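Local coordinates for cupin domain-containing protein (Rhodopseudomonas palustris, PDB 3LAG) that is of unknown function but has a cupin domain that binds nickel through histidines, and also binds calcium in the crystal, at residues B[48-53]-B[58-63]. Sequence-based numbering, arbitrary orientation. Where two conformers were deposited one is given.
Sequences EMTIVA and RSLAQL
Met-49 and Ile-51 pair with Ala-61 and Ser-59 across an antiparallel strand pair, 48-52 against 58-63, whose axes run at 146°. Met-49 with Ala-61 and Ile-51 with Ser-59 are hydrogen-bonded pairs, with two bonds each. Met-49 N gives a nearly straight bond to Ala-61 O (3.0 Å), and Ala-61 N returns a more bent one, 138° at the hydrogen, to Met-49 O. Ile-51 N to Ser-59 O is 2.8 Å and again nearly straight; Ser-59 N bonds back to Ile-51 O. That carbonyl also accepts from a water, which hydrogen-bonds to Ser-59 OG at 2.7 Å. Ser-59 OG lies between its own backbone N and carbonyl carbon (chi1 59°), where it shares this water with the neighbouring strand. Thr-50 with Leu-60 and Val-52 with Arg-58 are non-hydrogen-bonded pairs; Thr-50, Leu-60 and Arg-58 make CA-H...O contacts to carbonyls of the opposite strand.

The two strands form a beta hairpin of the cupin fold. Strand 58-63 is the outermost strand at this end of the sheet within the chain, and strand 47-52 bonds on to strand 76-80. The face with Met-49, Ile-51 and Ala-61 looks into the barrel, where His-77 and two other histidines hold nickel.

On this inner face Ile-51 CD1 meets Ala-61 CB at 3.8 Å. Met-49, modelled as selenomethionine, sets its end methyl CE against the same CB, its chain extended to SE and then bent. Leu-63 CD1 touches CB and SE of Met-49, and Tyr-69 and Ile-87 pack on both residues. On the other face, in the conformers given, Leu-60 CG and CD1 lie about 3.5 Å from Glu-48 CB. Arg-58 runs extended beside Val-52, with NE 3.8 Å from Val-52 CG2, and its CD reaches Thr-50 CG2.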
loop_
_atom_site.group_PDB
_atom_site.type_symbol
_atom_site.label_atom_id
_atom_site.label_comp_id
_atom_site.label_asym_id
_atom_site.label_seq_id
_atom_site.Cartn_x
_atom_site.Cartn_y
_atom_site.Cartn_z
ATOM N N GLU B 48 10.252 7.515 -11.885
ATOM C CA GLU B 48 11.486 8.164 -11.479
ATOM C C GLU B 48 11.098 9.476 -10.829
ATOM O O GLU B 48 10.675 10.422 -11.490
ATOM C CB GLU B 48 12.414 8.375 -12.673
ATOM C CG GLU B 48 12.720 7.089 -13.407
ATOM C CD GLU B 48 13.657 7.303 -14.564
ATOM O OE1 GLU B 48 13.173 7.582 -15.683
ATOM O OE2 GLU B 48 14.878 7.193 -14.352
HETATM N N MSE B 49 11.208 9.487 -9.505
HETATM C CA MSE B 49 10.725 10.572 -8.650
HETATM C C MSE B 49 11.870 11.451 -8.162
HETATM O O MSE B 49 12.764 10.974 -7.455
HETATM C CB MSE B 49 9.983 9.955 -7.450
HETATM C CG MSE B 49 9.251 10.935 -6.550
HETATM SE SE MSE B 49 8.345 10.038 -5.072
HETATM C CE MSE B 49 9.962 9.601 -4.066
ATOM N N THR B 50 11.837 12.732 -8.521
ATOM C CA THR B 50 12.876 13.652 -8.092
ATOM C C THR B 50 12.698 13.999 -6.613
ATOM O O THR B 50 11.609 14.379 -6.173
ATOM C CB THR B 50 12.861 14.913 -8.957
ATOM O OG1 THR B 50 13.148 14.546 -10.314
ATOM C CG2 THR B 50 13.898 15.912 -8.476
ATOM N N ILE B 51 13.776 13.841 -5.845
ATOM C CA ILE B 51 13.783 14.206 -4.438
ATOM C C ILE B 51 14.780 15.334 -4.259
ATOM O O ILE B 51 15.949 15.193 -4.640
ATOM C CB ILE B 51 14.218 13.027 -3.542
ATOM C CG1 ILE B 51 13.302 11.821 -3.785
ATOM C CG2 ILE B 51 14.222 13.455 -2.077
ATOM C CD1 ILE B 51 13.624 10.603 -2.937
ATOM N N VAL B 52 14.320 16.460 -3.718
ATOM C CA VAL B 52 15.192 17.601 -3.470
ATOM C C VAL B 52 15.492 17.661 -1.982
ATOM O O VAL B 52 14.585 17.797 -1.149
ATOM C CB VAL B 52 14.569 18.931 -3.911
ATOM C CG1 VAL B 52 15.612 20.059 -3.813
ATOM C CG2 VAL B 52 14.003 18.821 -5.324
ATOM N N ALA B 53 16.771 17.499 -1.654
ATOM C CA ALA B 53 17.224 17.506 -0.274
ATOM C C ALA B 53 17.251 18.943 0.235
ATOM O O ALA B 53 17.196 19.882 -0.559
ATOM C CB ALA B 53 18.612 16.877 -0.179
ATOM N N ARG B 58 19.656 17.165 -5.840
ATOM C CA ARG B 58 18.561 16.334 -6.314
ATOM C C ARG B 58 19.014 14.932 -6.650
ATOM O O ARG B 58 20.142 14.720 -7.109
ATOM C CB ARG B 58 17.943 16.941 -7.576
ATOM C CG ARG B 58 17.250 18.264 -7.360
ATOM C CD ARG B 58 16.656 18.776 -8.662
ATOM N NE ARG B 58 15.825 19.956 -8.442
ATOM C CZ ARG B 58 14.833 20.330 -9.241
ATOM N NH1 ARG B 58 14.543 19.615 -10.322
ATOM N NH2 ARG B 58 14.130 21.420 -8.957
ATOM N N SER B 59 18.107 13.989 -6.454
ATOM C CA SER B 59 18.326 12.613 -6.855
ATOM C C SER B 59 17.014 12.088 -7.418
ATOM O O SER B 59 15.966 12.710 -7.258
ATOM C CB SER B 59 18.796 11.770 -5.670
ATOM O OG SER B 59 17.848 11.796 -4.616
ATOM N N LEU B 60 17.062 10.905 -8.019
ATOM C CA LEU B 60 15.917 10.368 -8.738
ATOM C C LEU B 60 15.558 8.974 -8.219
ATOM O O LEU B 60 16.116 7.970 -8.677
ATOM C CB LEU B 60 16.250 10.311 -10.225
ATOM C CG LEU B 60 15.122 10.047 -11.218
ATOM C CD1 LEU B 60 14.006 11.065 -11.041
ATOM C CD2 LEU B 60 15.662 10.091 -12.640
ATOM N N ALA B 61 14.647 8.922 -7.247
ATOM C CA ALA B 61 14.240 7.661 -6.643
ATOM C C ALA B 61 13.638 6.758 -7.714
ATOM O O ALA B 61 12.762 7.176 -8.497
ATOM C CB ALA B 61 13.238 7.901 -5.524
ATOM N N GLN B 62 14.115 5.517 -7.729
ATOM C CA GLN B 62 13.642 4.524 -8.675
ATOM C C GLN B 62 12.530 3.684 -8.046
ATOM O O GLN B 62 12.789 2.729 -7.304
ATOM C CB GLN B 62 14.803 3.655 -9.142
ATOM C CG GLN B 62 15.905 4.458 -9.819
ATOM C CD GLN B 62 15.428 5.165 -11.073
ATOM O OE1 GLN B 62 15.492 6.393 -11.171
ATOM N NE2 GLN B 62 14.940 4.396 -12.036
ATOM N N LEU B 63 11.294 4.069 -8.343
ATOM C CA LEU B 63 10.106 3.418 -7.786
ATOM C C LEU B 63 9.717 2.201 -8.603
ATOM O O LEU B 63 9.609 2.305 -9.824
ATOM C CB LEU B 63 8.913 4.379 -7.791
ATOM C CG LEU B 63 9.082 5.710 -7.069
ATOM C CD1 LEU B 63 7.794 6.520 -7.139
ATOM C CD2 LEU B 63 9.526 5.482 -5.632
HETATM O O HOH W 1 17.942 14.019 -3.072
#